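Putative 4-hydroxybenzoyl-CoA thioesterase (Geobacillus stearothermophilus, PDB 2OIW) probably hydrolyses the thioester bond of acyl-CoA compounds as a hot-dog-fold thioesterase. Local coordinates at the interface of chains A and B and the interface of chains A and C. Residues are numbered along the deposited sequence; one frame, centred on the assembly and turned at random. Chains: chain A/B/C, putative 4-hydroxybenzoyl-CoA thioesterase.

Contacts 1, 3 and 4 are patches of the A/B interface, while contact 2 joins chain A to chain C. The C-alpha centres of contacts 1 and 3 lie about 8 Å apart and share A:Met58, B:Asn24 and B:Tyr62, so strand 53-62 runs through both. Contact 4 is about 14 Å from contact 3 and about 21 Å from contact 1. Contact 2 lies about 24 Å from contact 1 and 31 Å from contact 4; its C:Glu32, C:Phe48 and C:Trp51 are copies of chain A residues in contacts 3 and 4. The same residues, in different copies, thus face the partner at both kinds of interface in the tetramer.

Contact 1: the interface of chains A and B. Residues chain A 28, 58-60, 62; chain B 24, 28, 58, 62.
A:Val60 and B:Met58 meet backbone to backbone, where the 53-62 strands of the two chains run antiparallel. A:Val60 N donates to B:Met58 O at 2.9 Å, and B:Met58 N returns a bond to A:Val60 O at 3.0 Å. The apolar packing beside this bridge centres on two selenomethionines. B:Met58 lies alongside A:Val60, pointing the same way, and crosses A:Met58 obliquely. Its methyl CE is modelled among A:Val60 CG2, A:Met58 SE and the ring of A:Pro28, but it comes too near A:Pro28 CG, so its exact placement is doubtful. A:Met58 bends at its last torsion (chi3 46°), which carries its own CE to the phenol oxygen B:Tyr62 OH at 3.2 Å and beside B:Asn24 OD1. Of the polar links, B:Tyr62 OH donates to the carbonyl B:Asn24 O at 2.7 Å from above the carbonyl plane, while a water joins A:Pro28 O to B:Asn24 OD1. A phenylalanine at B:Tyr62, having no hydroxyl, would probably leave the B:Asn24 carbonyl without its partner and its loop freer to shift. The patch joins the sheets of two hot-dog folds into one continuous sheet across the dimer.

Contact 2: the interface of chains A and C. Residues chain A 12-14; chain C 29, 32-33, 39, 48, 51.
A:Ser14 offers its backbone N to the carboxylate oxygen C:Glu32 OE1, 3.1 Å away. The donor arrives on the syn side, 22° out of the carboxylate plane, and the bond is bent, with 142° at the hydrogen. A water adds to the polar grip by bonding the hydroxyl A:Ser14 OG, C:Glu32 OE1 and the backbone C:Val29 O. Next to it, A:Val13 crosses C:Glu32 at about a right angle and splits its branches among aromatic rings. CG2 of A:Val13 meets the indole at C:Trp51 CH2, 3.8 Å off, and also C:Phe39 CE2; CG1 turns instead to C:Phe48 CE1. The stretched chain of A:Arg12 passes over helix 26-34, its CG 4.0 Å from C:Ala33 CB and its CD against C:Val29 CG1. Farther out, the rings support one another: C:Trp51 CZ2 lies above the rim of the C:Phe39 face, and C:Phe48 CE1 above that of C:Trp51. C:Glu32 is placed by a long reach from its helix, CG opposite the backbone N (chi1 -173°). A:Ser14 also takes part, with Thr16, in a magnesium site seen in the crystal. The patch holds the short 13-15 turn of one chain against the helix of another, and probably helps pair dimers into the deposited tetramer.

Contact 3: the interface of chains A and B. Residues chain A 32, 35, 55, 57-58, 106; chain B 24, 62.
This is a side-by-side interface between two hot-dog folds of the thioesterase-like superfamily, and here the B:Asn24 loop of one subunit is fastened to helix 27-34 and strand 53-62 of the other. The amide B:Asn24 ND2 donates to the carboxylate oxygen A:Glu32 OE2 at 2.9 Å. The acceptor lies close to the amide plane, but the donor comes from above the carboxylate plane, the two flat groups standing 79° apart. On the other side of the amide, the water that joins A:Pro28 O to B:Asn24 OD1 is also held by the guanidinium nitrogen A:Arg35 NH1. ND2 and OD1 are each given a partner of their own, which helps set the amide's orientation. Its CG sits between the backbone N and the carbonyl carbon (chi1 68°), which sends the amide toward chain A. A:Ile55 crosses B:Asn24 at about a right angle, CG2 packing on B:Asn24 CB at 3.5 Å. The same methyl lies 4.0 Å above the plane of the B:Tyr62 ring, toward its rim, and thus fills the corner between the two residues of chain B. Behind this layer, A:Arg35 NH1 donates to the phenol A:Tyr106 OH at 2.8 Å, in a bent bond well out of the guanidinium plane. A:Arg35 CZ lies at the edge of the A:Tyr106 ring, and A:Ile55 CB covers one face of that ring, tying the second shell to the residue that touches B:Asn24.

Contact 4: the interface of chains A and B. Residues chain A 48, 51, 111; chain B 18-19.
B:Gly18 lies flat beneath the ring of A:Phe48: CA stands over the middle of the face, 3.5 Å from the ring centroid, in a CH-pi contact. The peptide runs on under the root of the side chain, where B:Gly18 O comes 3.4 Å from A:Phe48 CB. The lack of a side chain on B:Gly18 permits an approach this close. One residue on, B:Val19 crosses A:Trp51 at about a right angle and sets its methyl CG2 over the face of the five-membered ring, 3.8 Å from the centroid. Its nearest indole atom is A:Trp51 CD1, at 3.5 Å. The other branch turns the opposite way, B:Val19 CG1 touching A:Phe111 CZ at 4.1 Å; with CG1 opposite the backbone N (chi1 -167°), the valine spans from indole to phenyl. The two large rings of chain A are tilted and overlap at the rim: A:Phe48 CE1 stands 3.7 Å above the rim of A:Trp51, on the same indole face that receives B:Val19 CG2, and this methyl also borders A:Phe48 CD1. A:Trp51 O in turn lies at the edge of the A:Phe111 ring. Cutting A:Phe48 back to an alanine is likely to leave B:Gly18 CA without its ring and open a gap beside A:Trp51, letting the indole turn. The aromatic surface seats B:Gly18 and B:Val19, part of the family's active-site loop just after its aspartate, and probably steadies a segment with a catalytic role.

Contact 1: the interface of chains A and B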
# COMPACT_ATOMS: atom_id res chain seq x y z
N PRO A 28 7.91 5.79 -4.67
CA PRO A 28 8.39 4.62 -5.38
C PRO A 28 7.27 3.83 -6.06
O PRO A 28 7.53 3.11 -7.02
CB PRO A 28 9.05 3.79 -4.26
CG PRO A 28 9.48 4.79 -3.28
CD PRO A 28 8.38 5.80 -3.27
N MSE A 58 17.68 1.97 -5.53
CA MSE A 58 16.89 3.18 -5.86
C MSE A 58 17.31 4.38 -5.02
O MSE A 58 17.77 4.23 -3.89
CB MSE A 58 15.40 2.94 -5.68
CG MSE A 58 14.93 3.16 -4.23
SE MSE A 58 12.98 3.20 -4.06
CE MSE A 58 12.48 1.63 -5.14
N GLU A 59 17.13 5.56 -5.58
CA GLU A 59 17.34 6.83 -4.86
C GLU A 59 16.24 7.78 -5.23
O GLU A 59 15.81 7.80 -6.39
CB GLU A 59 18.71 7.46 -5.21
CG GLU A 59 19.47 6.75 -6.29
CD GLU A 59 20.88 7.29 -6.51
OE1 GLU A 59 21.02 8.52 -6.68
OE2 GLU A 59 21.84 6.47 -6.53
N VAL A 60 15.77 8.58 -4.27
CA VAL A 60 14.68 9.53 -4.52
C VAL A 60 15.02 10.81 -3.78
O VAL A 60 15.44 10.75 -2.61
CB VAL A 60 13.31 8.99 -4.05
CG1 VAL A 60 12.23 10.06 -4.15
CG2 VAL A 60 12.90 7.72 -4.81
N TYR A 62 13.11 14.19 -2.63
CA TYR A 62 11.77 14.74 -2.41
C TYR A 62 11.89 16.25 -2.46
O TYR A 62 12.37 16.86 -1.51
CB TYR A 62 11.21 14.24 -1.07
CG TYR A 62 10.95 12.73 -1.05
CD1 TYR A 62 9.71 12.20 -1.46
CD2 TYR A 62 11.94 11.83 -0.62
CE1 TYR A 62 9.46 10.81 -1.44
CE2 TYR A 62 11.71 10.45 -0.59
CZ TYR A 62 10.46 9.96 -1.01
OH TYR A 62 10.21 8.61 -1.02
N ASN B 24 9.58 -4.37 -4.10
CA ASN B 24 10.55 -3.32 -3.70
C ASN B 24 9.95 -2.11 -2.98
O ASN B 24 10.64 -1.48 -2.16
CB ASN B 24 11.31 -2.81 -4.91
CG ASN B 24 10.43 -2.05 -5.86
OD1 ASN B 24 10.37 -0.83 -5.81
ND2 ASN B 24 9.72 -2.75 -6.70
N PRO B 28 10.76 0.68 1.59
CA PRO B 28 10.58 1.99 2.21
C PRO B 28 9.43 2.07 3.23
O PRO B 28 9.49 2.91 4.13
CB PRO B 28 10.24 2.89 0.99
CG PRO B 28 10.96 2.25 -0.10
CD PRO B 28 10.69 0.79 0.12
N MSE B 58 16.10 9.67 0.09
CA MSE B 58 16.23 8.28 0.50
C MSE B 58 17.03 7.55 -0.54
O MSE B 58 16.96 7.86 -1.73
CB MSE B 58 14.86 7.62 0.66
CG MSE B 58 14.44 6.79 -0.53
SE MSE B 58 12.85 5.72 -0.21
CE MSE B 58 12.08 5.94 -2.00
N TYR B 62 19.14 -3.05 -2.61
CA TYR B 62 18.41 -4.30 -2.49
C TYR B 62 19.43 -5.42 -2.59
O TYR B 62 19.84 -5.80 -3.69
CB TYR B 62 17.34 -4.40 -3.58
CG TYR B 62 16.19 -3.40 -3.38
CD1 TYR B 62 15.09 -3.71 -2.58
CD2 TYR B 62 16.21 -2.17 -4.00
CE1 TYR B 62 14.04 -2.78 -2.37
CE2 TYR B 62 15.20 -1.22 -3.80
CZ TYR B 62 14.10 -1.54 -3.00
OH TYR B 62 13.09 -0.59 -2.85
O HOH W 1 9.99 1.55 -7.32

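Contact 2: the interface of chains A and C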
# COMPACT_ATOMS: atom_id res chain seq x y z
N ARG A 12 -4.72 9.16 -4.89
CA ARG A 12 -5.82 8.53 -4.15
C ARG A 12 -5.72 9.01 -2.72
O ARG A 12 -4.61 9.32 -2.23
CB ARG A 12 -5.68 7.00 -4.20
CG ARG A 12 -5.78 6.42 -5.60
CD ARG A 12 -5.20 5.01 -5.73
NE ARG A 12 -5.21 4.61 -7.14
CZ ARG A 12 -4.66 3.50 -7.63
NH1 ARG A 12 -4.03 2.63 -6.83
NH2 ARG A 12 -4.72 3.29 -8.93
N VAL A 13 -6.86 9.07 -2.02
CA VAL A 13 -6.85 9.47 -0.60
C VAL A 13 -5.89 8.59 0.20
O VAL A 13 -5.13 9.09 1.04
CB VAL A 13 -8.30 9.47 0.01
CG1 VAL A 13 -8.29 9.69 1.53
CG2 VAL A 13 -9.17 10.51 -0.68
N SER A 14 -5.91 7.28 -0.06
CA SER A 14 -5.07 6.28 0.62
C SER A 14 -3.56 6.49 0.44
O SER A 14 -2.76 5.99 1.23
CB SER A 14 -5.45 4.85 0.22
OG SER A 14 -5.22 4.63 -1.16
N VAL C 29 -8.88 -0.20 -2.55
CA VAL C 29 -8.08 0.95 -2.93
C VAL C 29 -8.62 1.50 -4.27
O VAL C 29 -8.78 2.72 -4.44
CB VAL C 29 -6.58 0.55 -3.04
CG1 VAL C 29 -5.80 1.60 -3.79
CG2 VAL C 29 -5.96 0.17 -1.61
N GLU C 32 -12.10 3.02 -3.74
CA GLU C 32 -11.95 4.37 -3.16
C GLU C 32 -11.56 5.36 -4.25
O GLU C 32 -12.02 6.52 -4.25
CB GLU C 32 -10.94 4.41 -2.03
CG GLU C 32 -10.88 5.74 -1.30
CD GLU C 32 -9.65 5.88 -0.45
OE1 GLU C 32 -8.53 5.91 -1.04
OE2 GLU C 32 -9.78 5.94 0.80
N ALA C 33 -10.69 4.93 -5.17
CA ALA C 33 -10.32 5.80 -6.29
C ALA C 33 -11.54 6.15 -7.17
O ALA C 33 -11.61 7.26 -7.72
CB ALA C 33 -9.21 5.16 -7.15
N PHE C 39 -16.43 12.38 -3.58
CA PHE C 39 -15.73 13.18 -2.57
C PHE C 39 -15.74 14.66 -2.97
O PHE C 39 -15.90 15.54 -2.13
CB PHE C 39 -14.28 12.72 -2.43
CG PHE C 39 -14.12 11.33 -1.91
CD1 PHE C 39 -15.11 10.75 -1.12
CD2 PHE C 39 -12.97 10.60 -2.20
CE1 PHE C 39 -14.96 9.44 -0.63
CE2 PHE C 39 -12.80 9.32 -1.70
CZ PHE C 39 -13.79 8.74 -0.91
N PHE C 48 -8.39 18.56 2.85
CA PHE C 48 -8.65 17.73 4.03
C PHE C 48 -9.20 18.46 5.25
O PHE C 48 -9.89 17.86 6.07
CB PHE C 48 -7.44 16.87 4.42
CG PHE C 48 -7.20 15.71 3.48
CD1 PHE C 48 -8.08 14.65 3.43
CD2 PHE C 48 -6.08 15.70 2.65
CE1 PHE C 48 -7.86 13.59 2.56
CE2 PHE C 48 -5.87 14.63 1.78
CZ PHE C 48 -6.77 13.59 1.74
N TRP C 51 -12.86 18.17 4.90
CA TRP C 51 -13.34 16.81 4.64
C TRP C 51 -14.60 16.58 5.44
O TRP C 51 -14.76 17.15 6.52
CB TRP C 51 -12.30 15.77 5.01
CG TRP C 51 -12.46 14.50 4.23
CD1 TRP C 51 -12.99 13.31 4.68
CD2 TRP C 51 -12.09 14.29 2.87
NE1 TRP C 51 -12.97 12.38 3.67
CE2 TRP C 51 -12.44 12.95 2.55
CE3 TRP C 51 -11.51 15.09 1.88
CZ2 TRP C 51 -12.20 12.40 1.29
CZ3 TRP C 51 -11.29 14.54 0.62
CH2 TRP C 51 -11.64 13.21 0.34
O HOH W 2 -7.48 4.51 -2.79

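Contact 3: the interface of chains A and B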
# COMPACT_ATOMS: atom_id res chain seq x y z
N GLU A 32 7.48 3.09 -9.95
CA GLU A 32 7.34 1.74 -10.53
C GLU A 32 6.22 1.68 -11.58
O GLU A 32 6.32 0.97 -12.58
CB GLU A 32 7.11 0.69 -9.43
CG GLU A 32 7.14 -0.78 -9.98
CD GLU A 32 6.69 -1.78 -8.93
OE1 GLU A 32 5.53 -1.65 -8.48
OE2 GLU A 32 7.50 -2.65 -8.51
N ARG A 35 7.56 2.81 -14.90
CA ARG A 35 8.44 1.80 -15.55
C ARG A 35 7.69 0.74 -16.41
O ARG A 35 8.31 -0.11 -17.08
CB ARG A 35 9.29 1.12 -14.48
CG ARG A 35 10.21 2.09 -13.72
CD ARG A 35 10.88 1.41 -12.54
NE ARG A 35 11.40 2.41 -11.62
CZ ARG A 35 11.37 2.30 -10.30
NH1 ARG A 35 10.82 1.22 -9.74
NH2 ARG A 35 11.85 3.28 -9.55
N ILE A 55 14.92 -5.00 -9.45
CA ILE A 55 15.60 -3.80 -8.92
C ILE A 55 16.74 -4.14 -7.96
O ILE A 55 16.66 -5.07 -7.13
CB ILE A 55 14.56 -2.82 -8.30
CG1 ILE A 55 15.14 -1.40 -8.15
CG2 ILE A 55 13.94 -3.43 -7.07
CD1 ILE A 55 14.06 -0.32 -7.93
N ARG A 57 18.95 -1.16 -6.87
CA ARG A 57 19.14 0.09 -6.14
C ARG A 57 18.08 1.15 -6.50
O ARG A 57 17.64 1.24 -7.64
CB ARG A 57 20.56 0.62 -6.39
CG ARG A 57 20.86 1.94 -5.70
CD ARG A 57 22.30 2.37 -5.85
NE ARG A 57 22.55 3.68 -5.23
CZ ARG A 57 22.69 3.93 -3.92
NH1 ARG A 57 22.58 2.96 -3.00
NH2 ARG A 57 22.95 5.18 -3.52
N MSE A 58 17.68 1.97 -5.53
CA MSE A 58 16.89 3.18 -5.86
C MSE A 58 17.31 4.38 -5.02
O MSE A 58 17.77 4.23 -3.89
CB MSE A 58 15.40 2.94 -5.68
CG MSE A 58 14.93 3.16 -4.23
SE MSE A 58 12.98 3.20 -4.06
CE MSE A 58 12.48 1.63 -5.14
N TYR A 106 18.06 -1.59 -12.42
CA TYR A 106 17.41 -2.88 -12.55
C TYR A 106 18.37 -3.83 -13.24
O TYR A 106 19.19 -3.40 -14.03
CB TYR A 106 16.17 -2.71 -13.42
CG TYR A 106 14.91 -2.36 -12.66
CD1 TYR A 106 14.62 -1.04 -12.34
CD2 TYR A 106 13.99 -3.35 -12.28
CE1 TYR A 106 13.45 -0.72 -11.62
CE2 TYR A 106 12.82 -3.03 -11.58
CZ TYR A 106 12.55 -1.72 -11.26
OH TYR A 106 11.41 -1.42 -10.53
N ASN B 24 9.58 -4.37 -4.10
CA ASN B 24 10.55 -3.32 -3.70
C ASN B 24 9.95 -2.11 -2.98
O ASN B 24 10.64 -1.48 -2.16
CB ASN B 24 11.31 -2.81 -4.91
CG ASN B 24 10.43 -2.05 -5.86
OD1 ASN B 24 10.37 -0.83 -5.81
ND2 ASN B 24 9.72 -2.75 -6.70
N TYR B 62 19.14 -3.05 -2.61
CA TYR B 62 18.41 -4.30 -2.49
C TYR B 62 19.43 -5.42 -2.59
O TYR B 62 19.84 -5.80 -3.69
CB TYR B 62 17.34 -4.40 -3.58
CG TYR B 62 16.19 -3.40 -3.38
CD1 TYR B 62 15.09 -3.71 -2.58
CD2 TYR B 62 16.21 -2.17 -4.00
CE1 TYR B 62 14.04 -2.78 -2.37
CE2 TYR B 62 15.20 -1.22 -3.80
CZ TYR B 62 14.10 -1.54 -3.00
OH TYR B 62 13.09 -0.59 -2.85
O HOH W 3 9.99 1.55 -7.32

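Contact 4: the interface of chains A and B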
# COMPACT_ATOMS: atom_id res chain seq x y z
N PHE A 48 3.99 -13.05 -15.11
CA PHE A 48 4.97 -13.26 -14.06
C PHE A 48 5.76 -14.55 -14.21
O PHE A 48 6.85 -14.68 -13.66
CB PHE A 48 4.34 -13.12 -12.69
CG PHE A 48 4.01 -11.70 -12.34
CD1 PHE A 48 5.01 -10.78 -12.16
CD2 PHE A 48 2.70 -11.28 -12.24
CE1 PHE A 48 4.72 -9.44 -11.88
CE2 PHE A 48 2.40 -9.95 -11.91
CZ PHE A 48 3.40 -9.04 -11.74
N TRP A 51 8.84 -13.16 -16.11
CA TRP A 51 9.35 -11.91 -15.54
C TRP A 51 10.88 -11.91 -15.48
O TRP A 51 11.49 -12.92 -15.16
CB TRP A 51 8.79 -11.67 -14.14
CG TRP A 51 8.85 -10.21 -13.76
CD1 TRP A 51 9.80 -9.60 -12.99
CD2 TRP A 51 7.95 -9.19 -14.17
NE1 TRP A 51 9.55 -8.26 -12.89
CE2 TRP A 51 8.41 -7.97 -13.61
CE3 TRP A 51 6.79 -9.17 -14.96
CZ2 TRP A 51 7.75 -6.75 -13.81
CZ3 TRP A 51 6.12 -7.94 -15.15
CH2 TRP A 51 6.61 -6.76 -14.59
N PHE A 111 15.51 -16.08 -15.22
CA PHE A 111 15.15 -17.04 -14.20
C PHE A 111 15.29 -18.47 -14.76
O PHE A 111 15.67 -19.39 -14.03
CB PHE A 111 13.74 -16.76 -13.65
CG PHE A 111 13.67 -15.52 -12.75
CD1 PHE A 111 14.07 -15.59 -11.40
CD2 PHE A 111 13.16 -14.32 -13.22
CE1 PHE A 111 13.98 -14.48 -10.56
CE2 PHE A 111 13.06 -13.19 -12.38
CZ PHE A 111 13.47 -13.27 -11.05
N GLY B 18 3.75 -10.49 -7.89
CA GLY B 18 3.65 -11.65 -8.75
C GLY B 18 4.94 -12.42 -9.00
O GLY B 18 4.89 -13.57 -9.39
N VAL B 19 6.09 -11.78 -8.79
CA VAL B 19 7.37 -12.49 -8.93
C VAL B 19 7.58 -13.47 -7.77
O VAL B 19 8.33 -14.44 -7.88
CB VAL B 19 8.57 -11.50 -9.00
CG1 VAL B 19 9.84 -12.24 -9.46
CG2 VAL B 19 8.28 -10.39 -9.99